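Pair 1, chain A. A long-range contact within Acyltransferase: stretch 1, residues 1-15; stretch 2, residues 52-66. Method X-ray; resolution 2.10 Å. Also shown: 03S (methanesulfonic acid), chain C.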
# COMPACT_ATOMS: atom_id res chain seq x y z
N GLY A 1 -12.88 -20.17 4.13
CA GLY A 1 -12.06 -20.91 5.08
C GLY A 1 -10.85 -20.12 5.53
O GLY A 1 -10.24 -20.43 6.56
N ILE A 2 -10.50 -19.07 4.78
CA ILE A 2 -9.27 -18.33 5.08
C ILE A 2 -9.44 -17.56 6.38
O ILE A 2 -10.39 -16.79 6.55
CB ILE A 2 -8.89 -17.40 3.92
CG1 ILE A 2 -8.70 -18.25 2.66
CG2 ILE A 2 -7.61 -16.65 4.24
CD1 ILE A 2 -8.27 -17.48 1.49
N ALA A 3 -8.50 -17.77 7.30
CA ALA A 3 -8.61 -17.24 8.65
C ALA A 3 -8.34 -15.75 8.67
O ALA A 3 -7.60 -15.19 7.83
CB ALA A 3 -7.65 -17.96 9.60
N ASP A 4 -8.96 -15.09 9.66
CA ASP A 4 -8.94 -13.65 9.68
C ASP A 4 -7.54 -13.16 10.01
O ASP A 4 -6.73 -13.88 10.60
CB ASP A 4 -9.95 -13.12 10.68
CG ASP A 4 -10.89 -12.12 10.06
OD1 ASP A 4 -10.53 -10.93 10.01
OD2 ASP A 4 -11.97 -12.54 9.57
N GLY A 5 -7.27 -11.93 9.62
CA GLY A 5 -5.95 -11.36 9.82
C GLY A 5 -5.55 -10.45 8.68
O GLY A 5 -6.17 -10.45 7.62
N THR A 6 -4.48 -9.69 8.91
CA THR A 6 -3.99 -8.71 7.95
C THR A 6 -2.48 -8.88 7.79
O THR A 6 -1.75 -8.91 8.78
CB THR A 6 -4.31 -7.29 8.42
OG1 THR A 6 -5.72 -7.18 8.65
CG2 THR A 6 -3.89 -6.28 7.37
N MET A 7 -2.04 -9.02 6.55
CA MET A 7 -0.63 -8.97 6.19
C MET A 7 -0.43 -7.80 5.23
O MET A 7 -1.15 -7.67 4.23
CB MET A 7 -0.15 -10.27 5.53
CG MET A 7 1.32 -10.24 5.14
SD MET A 7 1.91 -11.79 4.49
CE MET A 7 2.12 -12.78 5.97
N LEU A 8 0.53 -6.93 5.56
CA LEU A 8 0.97 -5.87 4.67
C LEU A 8 2.27 -6.31 4.00
O LEU A 8 3.20 -6.75 4.68
CB LEU A 8 1.16 -4.57 5.44
CG LEU A 8 1.49 -3.32 4.61
CD1 LEU A 8 0.90 -2.10 5.27
CD2 LEU A 8 3.00 -3.16 4.43
N ILE A 9 2.31 -6.24 2.67
CA ILE A 9 3.51 -6.49 1.88
C ILE A 9 3.87 -5.15 1.25
O ILE A 9 3.12 -4.66 0.40
CB ILE A 9 3.29 -7.55 0.80
CG1 ILE A 9 2.75 -8.85 1.38
CG2 ILE A 9 4.58 -7.77 -0.02
CD1 ILE A 9 1.88 -9.62 0.37
N GLY A 10 4.96 -4.59 1.69
CA GLY A 10 5.26 -3.22 1.38
C GLY A 10 6.69 -2.86 1.09
O GLY A 10 7.58 -3.65 1.24
N ASP A 11 6.86 -1.62 0.68
CA ASP A 11 8.13 -1.04 0.27
C ASP A 11 8.81 -0.22 1.38
O ASP A 11 8.44 -0.26 2.50
CB ASP A 11 7.97 -0.25 -1.03
CG ASP A 11 7.06 0.94 -0.89
OD1 ASP A 11 6.69 1.29 0.19
OD2 ASP A 11 6.73 1.55 -1.88
N SER A 12 9.84 0.52 1.01
CA SER A 12 10.57 1.32 1.95
C SER A 12 9.75 2.41 2.61
O SER A 12 10.05 2.78 3.69
CB SER A 12 11.76 1.96 1.28
OG SER A 12 11.36 3.00 0.46
N VAL A 13 8.73 2.91 1.94
CA VAL A 13 7.87 3.89 2.53
C VAL A 13 7.07 3.28 3.68
O VAL A 13 7.01 3.83 4.75
CB VAL A 13 6.99 4.59 1.49
CG1 VAL A 13 6.11 5.63 2.12
CG2 VAL A 13 7.84 5.24 0.44
N ALA A 14 6.48 2.13 3.42
CA ALA A 14 5.85 1.35 4.45
C ALA A 14 6.84 0.97 5.56
O ALA A 14 6.52 1.06 6.72
CB ALA A 14 5.19 0.14 3.87
N LEU A 15 8.05 0.60 5.18
CA LEU A 15 9.04 0.21 6.18
C LEU A 15 9.37 1.39 7.08
O LEU A 15 9.60 1.22 8.29
CB LEU A 15 10.29 -0.33 5.50
CG LEU A 15 11.36 -0.82 6.48
CD1 LEU A 15 10.83 -1.96 7.33
CD2 LEU A 15 12.66 -1.20 5.77
N LYS A 52 0.10 -21.08 2.80
CA LYS A 52 -1.02 -20.86 3.71
C LYS A 52 -0.70 -19.88 4.84
O LYS A 52 -1.32 -19.91 5.91
CB LYS A 52 -1.54 -22.19 4.28
CG LYS A 52 -2.20 -23.05 3.20
CD LYS A 52 -1.90 -24.51 3.43
CE LYS A 52 -2.11 -25.34 2.18
NZ LYS A 52 -1.76 -26.78 2.42
N PHE A 53 0.25 -18.97 4.61
CA PHE A 53 0.54 -17.88 5.52
C PHE A 53 -0.25 -16.61 5.22
O PHE A 53 -0.31 -15.72 6.07
CB PHE A 53 2.03 -17.55 5.46
CG PHE A 53 2.92 -18.68 5.87
CD1 PHE A 53 2.57 -19.53 6.90
CD2 PHE A 53 4.13 -18.88 5.22
CE1 PHE A 53 3.41 -20.58 7.28
CE2 PHE A 53 4.98 -19.92 5.60
CZ PHE A 53 4.62 -20.77 6.63
N LEU A 54 -0.84 -16.51 4.04
CA LEU A 54 -1.55 -15.29 3.67
C LEU A 54 -2.90 -15.24 4.39
O LEU A 54 -3.73 -16.12 4.17
CB LEU A 54 -1.76 -15.22 2.16
CG LEU A 54 -2.03 -13.83 1.60
CD1 LEU A 54 -0.82 -12.95 1.87
CD2 LEU A 54 -2.37 -13.85 0.10
N PRO A 55 -3.15 -14.25 5.23
CA PRO A 55 -4.45 -14.16 5.90
C PRO A 55 -5.45 -13.44 5.01
O PRO A 55 -5.12 -13.01 3.90
CB PRO A 55 -4.12 -13.35 7.15
CG PRO A 55 -3.08 -12.38 6.63
CD PRO A 55 -2.24 -13.19 5.67
N LYS A 56 -6.66 -13.24 5.55
CA LYS A 56 -7.79 -12.80 4.74
C LYS A 56 -7.53 -11.46 4.07
O LYS A 56 -7.80 -11.28 2.88
CB LYS A 56 -9.06 -12.72 5.59
CG LYS A 56 -10.27 -12.35 4.76
CD LYS A 56 -11.51 -12.24 5.60
CE LYS A 56 -11.73 -10.81 6.05
NZ LYS A 56 -12.98 -10.70 6.87
N THR A 57 -7.05 -10.48 4.81
CA THR A 57 -6.87 -9.14 4.27
C THR A 57 -5.41 -8.93 3.89
O THR A 57 -4.51 -9.13 4.72
CB THR A 57 -7.33 -8.08 5.27
OG1 THR A 57 -8.61 -8.44 5.79
CG2 THR A 57 -7.43 -6.74 4.60
N VAL A 58 -5.18 -8.53 2.64
CA VAL A 58 -3.86 -8.32 2.08
C VAL A 58 -3.70 -6.83 1.76
O VAL A 58 -4.54 -6.25 1.06
CB VAL A 58 -3.65 -9.17 0.81
CG1 VAL A 58 -2.21 -9.07 0.32
CG2 VAL A 58 -4.06 -10.62 1.07
N VAL A 59 -2.64 -6.22 2.27
CA VAL A 59 -2.35 -4.83 1.99
C VAL A 59 -1.10 -4.77 1.12
O VAL A 59 -0.03 -5.23 1.54
CB VAL A 59 -2.16 -4.01 3.28
CG1 VAL A 59 -2.07 -2.53 2.92
CG2 VAL A 59 -3.33 -4.26 4.25
N ILE A 60 -1.24 -4.20 -0.07
CA ILE A 60 -0.14 -4.05 -1.02
C ILE A 60 0.28 -2.58 -0.95
O ILE A 60 -0.40 -1.70 -1.49
CB ILE A 60 -0.55 -4.45 -2.45
CG1 ILE A 60 -1.07 -5.89 -2.49
CG2 ILE A 60 0.64 -4.26 -3.43
CD1 ILE A 60 -0.12 -6.97 -1.90
N ALA A 61 1.40 -2.31 -0.28
CA ALA A 61 1.87 -0.95 -0.06
C ALA A 61 3.15 -0.72 -0.86
O ALA A 61 4.26 -0.67 -0.32
CB ALA A 61 2.07 -0.69 1.45
N THR A 62 2.98 -0.59 -2.17
CA THR A 62 4.07 -0.47 -3.13
C THR A 62 3.66 0.51 -4.22
O THR A 62 2.50 0.95 -4.29
CB THR A 62 4.40 -1.82 -3.80
OG1 THR A 62 3.26 -2.27 -4.53
CG2 THR A 62 4.83 -2.89 -2.78
N GLY A 63 4.55 0.78 -5.13
CA GLY A 63 4.19 1.53 -6.30
C GLY A 63 5.12 2.64 -6.71
O GLY A 63 5.17 3.00 -7.83
N VAL A 64 5.88 3.15 -5.77
CA VAL A 64 6.81 4.20 -6.05
C VAL A 64 8.12 3.68 -6.63
O VAL A 64 8.72 4.34 -7.37
CB VAL A 64 7.03 5.11 -4.82
CG1 VAL A 64 8.02 4.51 -3.87
CG2 VAL A 64 7.40 6.51 -5.21
N ASN A 65 8.54 2.49 -6.28
CA ASN A 65 9.73 1.88 -6.88
C ASN A 65 9.40 1.25 -8.24
O ASN A 65 8.54 0.47 -8.32
CB ASN A 65 10.27 0.79 -5.98
CG ASN A 65 11.04 1.31 -4.81
OD1 ASN A 65 11.55 2.41 -4.81
ND2 ASN A 65 11.14 0.49 -3.79
N ASN A 66 10.12 1.58 -9.28
CA ASN A 66 9.89 1.00 -10.59
C ASN A 66 8.47 1.24 -11.13
O ASN A 66 7.79 0.31 -11.42
CB ASN A 66 10.17 -0.52 -10.48
CG ASN A 66 11.62 -0.87 -10.62
OD1 ASN A 66 12.50 -0.04 -10.47
ND2 ASN A 66 11.89 -2.13 -10.91
S10 03S C . 11.49 3.03 -1.05
O11 03S C . 10.88 4.33 -1.43
O12 03S C . 10.68 1.93 -1.61
C13 03S C . 13.04 2.95 -1.64
O HOH W 1 -8.90 -9.48 8.08
O HOH W 2 7.26 0.48 -4.43
O HOH W 3 4.86 3.62 -2.72

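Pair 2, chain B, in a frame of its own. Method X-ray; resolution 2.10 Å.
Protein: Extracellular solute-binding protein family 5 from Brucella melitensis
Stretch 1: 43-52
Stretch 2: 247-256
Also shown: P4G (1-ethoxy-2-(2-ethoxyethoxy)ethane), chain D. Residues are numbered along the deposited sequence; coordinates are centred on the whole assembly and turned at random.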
# COMPACT_ATOMS: atom_id res chain seq x y z
N LYS B 43 21.91 14.92 -15.28
CA LYS B 43 22.13 13.50 -15.40
C LYS B 43 23.41 12.99 -14.72
O LYS B 43 23.73 11.82 -14.85
CB LYS B 43 22.15 13.13 -16.88
CG LYS B 43 20.82 13.38 -17.62
CD LYS B 43 19.71 12.48 -17.09
CE LYS B 43 18.41 12.60 -17.88
NZ LYS B 43 17.39 11.60 -17.40
N LYS B 44 24.12 13.83 -13.98
CA LYS B 44 25.37 13.43 -13.36
C LYS B 44 25.21 13.37 -11.83
O LYS B 44 24.58 14.24 -11.25
CB LYS B 44 26.48 14.43 -13.73
N GLY B 45 25.82 12.37 -11.19
CA GLY B 45 25.96 12.37 -9.73
C GLY B 45 25.18 11.22 -9.15
O GLY B 45 24.38 10.59 -9.83
N SER B 46 25.42 10.94 -7.88
CA SER B 46 24.93 9.72 -7.28
C SER B 46 23.91 9.96 -6.17
O SER B 46 23.78 11.08 -5.66
CB SER B 46 26.13 8.93 -6.74
OG SER B 46 26.70 9.65 -5.67
N LEU B 47 23.24 8.88 -5.79
CA LEU B 47 22.31 8.87 -4.66
C LEU B 47 22.69 7.67 -3.80
O LEU B 47 22.95 6.60 -4.33
CB LEU B 47 20.90 8.71 -5.16
CG LEU B 47 19.81 8.57 -4.09
CD1 LEU B 47 19.60 9.91 -3.42
CD2 LEU B 47 18.49 8.05 -4.66
N THR B 48 22.79 7.88 -2.50
CA THR B 48 23.06 6.82 -1.54
C THR B 48 21.95 6.82 -0.50
O THR B 48 21.65 7.87 0.09
CB THR B 48 24.46 7.01 -0.88
OG1 THR B 48 25.46 7.06 -1.90
CG2 THR B 48 24.79 5.84 0.05
N VAL B 49 21.27 5.69 -0.36
CA VAL B 49 20.16 5.60 0.58
C VAL B 49 20.38 4.43 1.49
O VAL B 49 21.10 3.50 1.10
CB VAL B 49 18.81 5.44 -0.13
CG1 VAL B 49 18.59 6.57 -1.11
CG2 VAL B 49 18.74 4.11 -0.90
N GLY B 50 19.75 4.45 2.66
CA GLY B 50 19.85 3.38 3.64
C GLY B 50 18.54 2.63 3.81
O GLY B 50 17.47 3.21 3.62
N VAL B 51 18.62 1.35 4.13
CA VAL B 51 17.45 0.54 4.52
C VAL B 51 17.84 -0.31 5.73
O VAL B 51 19.03 -0.64 5.89
CB VAL B 51 16.92 -0.42 3.41
CG1 VAL B 51 16.54 0.35 2.16
CG2 VAL B 51 17.97 -1.46 3.01
N VAL B 52 16.85 -0.64 6.57
CA VAL B 52 17.07 -1.52 7.70
C VAL B 52 16.85 -2.92 7.23
O VAL B 52 15.81 -3.21 6.70
CB VAL B 52 16.11 -1.22 8.85
CG1 VAL B 52 16.33 -2.17 10.04
CG2 VAL B 52 16.31 0.23 9.29
N ASN B 247 15.63 8.28 -14.02
CA ASN B 247 16.95 7.67 -14.12
C ASN B 247 18.05 8.71 -14.20
O ASN B 247 18.95 8.59 -15.00
CB ASN B 247 17.01 6.73 -15.34
CG ASN B 247 15.84 5.77 -15.37
OD1 ASN B 247 15.48 5.18 -14.34
ND2 ASN B 247 15.26 5.58 -16.55
N ASN B 248 17.94 9.72 -13.36
CA ASN B 248 18.81 10.86 -13.44
C ASN B 248 20.16 10.64 -12.75
O ASN B 248 21.17 11.21 -13.15
CB ASN B 248 18.12 12.11 -12.89
CG ASN B 248 16.80 12.40 -13.56
OD1 ASN B 248 16.68 12.45 -14.81
ND2 ASN B 248 15.76 12.58 -12.75
N PHE B 249 20.17 9.85 -11.69
CA PHE B 249 21.41 9.54 -11.00
C PHE B 249 22.22 8.60 -11.87
O PHE B 249 21.67 7.66 -12.44
CB PHE B 249 21.14 8.94 -9.63
CG PHE B 249 20.33 9.84 -8.73
CD1 PHE B 249 20.91 10.98 -8.21
CD2 PHE B 249 19.01 9.54 -8.42
CE1 PHE B 249 20.20 11.84 -7.39
CE2 PHE B 249 18.30 10.37 -7.61
CZ PHE B 249 18.89 11.54 -7.10
N ASP B 250 23.51 8.84 -11.99
CA ASP B 250 24.35 7.92 -12.72
C ASP B 250 24.77 6.71 -11.87
O ASP B 250 25.30 5.74 -12.39
CB ASP B 250 25.56 8.60 -13.37
CG ASP B 250 26.45 9.32 -12.40
OD1 ASP B 250 26.52 8.95 -11.21
OD2 ASP B 250 27.13 10.28 -12.82
N LYS B 251 24.53 6.80 -10.56
CA LYS B 251 24.86 5.72 -9.63
C LYS B 251 23.91 5.79 -8.45
O LYS B 251 23.65 6.88 -7.94
CB LYS B 251 26.29 5.88 -9.12
CG LYS B 251 26.70 4.79 -8.16
CD LYS B 251 28.20 4.71 -8.01
CE LYS B 251 28.69 5.83 -7.11
NZ LYS B 251 30.09 5.51 -6.69
N ILE B 252 23.42 4.63 -8.02
CA ILE B 252 22.55 4.54 -6.83
C ILE B 252 23.07 3.41 -5.95
O ILE B 252 23.19 2.29 -6.42
CB ILE B 252 21.08 4.24 -7.19
CG1 ILE B 252 20.52 5.36 -8.05
CG2 ILE B 252 20.26 4.04 -5.90
CD1 ILE B 252 19.15 5.12 -8.67
N SER B 253 23.43 3.75 -4.71
CA SER B 253 23.90 2.75 -3.72
C SER B 253 22.85 2.63 -2.65
O SER B 253 22.35 3.62 -2.12
CB SER B 253 25.26 3.14 -3.12
OG SER B 253 26.22 3.47 -4.13
N ILE B 254 22.49 1.39 -2.37
CA ILE B 254 21.59 1.05 -1.28
C ILE B 254 22.41 0.34 -0.19
O ILE B 254 22.92 -0.79 -0.40
CB ILE B 254 20.44 0.16 -1.78
CG1 ILE B 254 19.80 0.83 -3.00
CG2 ILE B 254 19.42 -0.10 -0.68
CD1 ILE B 254 18.61 0.07 -3.59
N GLU B 255 22.54 1.01 0.95
CA GLU B 255 23.27 0.51 2.12
C GLU B 255 22.34 -0.05 3.16
O GLU B 255 21.21 0.45 3.35
CB GLU B 255 24.11 1.61 2.71
CG GLU B 255 25.19 2.02 1.75
CD GLU B 255 26.24 2.89 2.35
OE1 GLU B 255 26.07 3.42 3.48
OE2 GLU B 255 27.26 3.06 1.66
N TYR B 256 22.80 -1.10 3.83
CA TYR B 256 22.00 -1.82 4.76
C TYR B 256 22.48 -1.57 6.19
O TYR B 256 23.67 -1.61 6.44
CB TYR B 256 22.03 -3.32 4.39
CG TYR B 256 21.14 -3.68 3.20
CD1 TYR B 256 21.53 -3.40 1.90
CD2 TYR B 256 19.90 -4.26 3.38
CE1 TYR B 256 20.72 -3.75 0.82
CE2 TYR B 256 19.11 -4.60 2.33
CZ TYR B 256 19.53 -4.34 1.04
OH TYR B 256 18.74 -4.69 -0.03
C8 P4G D . 32.94 -0.06 2.88
C7 P4G D . 32.36 -1.46 3.09
O4 P4G D . 31.50 -1.67 4.26
C6 P4G D . 30.61 -0.66 4.78
C5 P4G D . 29.14 -1.09 4.71
O3 P4G D . 28.29 -0.02 5.18
C4 P4G D . 26.99 -0.41 5.55
C3 P4G D . 26.60 0.40 6.77
O2 P4G D . 26.80 -0.34 7.97
C2 P4G D . 26.80 0.48 9.16
C1 P4G D . 28.16 0.80 9.76
O HOH W 4 19.14 9.13 -17.70
O HOH W 5 26.05 5.95 -4.83

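Two neighbouring parallel strands can keep one backbone frame while exchanging nearly all the side chains that fill it. Pair 1, from an acyltransferase, and pair 2, from a solute-binding protein, superpose to 0.7 Å over 14 central residues. In each, a short strand runs parallel to another, and the hydrogen bonds alternate as parallel pairing requires: a residue of the first strand donates and accepts on both sides of its partner. In pair 1, M7(A) N reaches T57(A) O at 3.1 Å, and V59(A) N reaches M7(A) O at 2.9 Å. The matched bonds of pair 2 join L47(B) N to K251(B) O at 3.0 Å and S253(B) N to L47(B) O at 2.9 Å.

Before the strands lies the matched glycine, G5(A) and G45(B). The backbone angles of both would jam a CB against the preceding carbonyl O; in pair 1 an ideal CB would also lie 3.1 Å from P55(A) CB.

Two residues on, M7(A) and L47(B) meet the matched residues P55(A) and F249(B). The proline offers a compact ring, with M7(A) CB 3.6 Å from P55(A) CD, and the long methionine runs on until its SD lies 4.0 Å from L54(A) CD1. The phenylalanine offers a flat surface instead: L47(B) CB sits 3.6 Å from the F249(B) ring centroid, almost on the ring normal, in a CH-pi contact. Both are t at chi1 but part at chi2, t in M7(A) and p in L47(B).

Farther along the same face, I9(A) and V49(B) pack against I60(A) and I254(B). The longer isoleucine reaches I60(A) with CD1 to CD1 at 4.0 Å, and also V58(A) CG1 from its CD1 at 4.1 Å. The shorter valine touches its partner nearer the backbone, V49(B) CG2 to I254(B) CG1 at 4.0 Å.

The other face differs most in chemistry. T6(A) and S46(B) nearly coincide, yet T6(A) CG2 lies 3.8 Å from V59(A) CG2, and S46(B) CB 3.9 Å from K251(B) CB, the match of T57(A). L8(A) packs its CD1 3.8 Å from V59(A) CG1 and its CD2 4.0 Å from A61(A) CB. At the matched T48(B) and S253(B), a water is hydrogen-bonded to both hydroxyls, its O 3.2 Å from T48(B) OG1 and 2.6 Å from S253(B) OG. Glycine recurs at G10(A) and G50(B); in pair 1 an ideal CB would clash with L8(A) CD2 at 2.7 Å. Thus the two pairs share a backbone frame and register, while side chains of different length, shape and polarity fill each face.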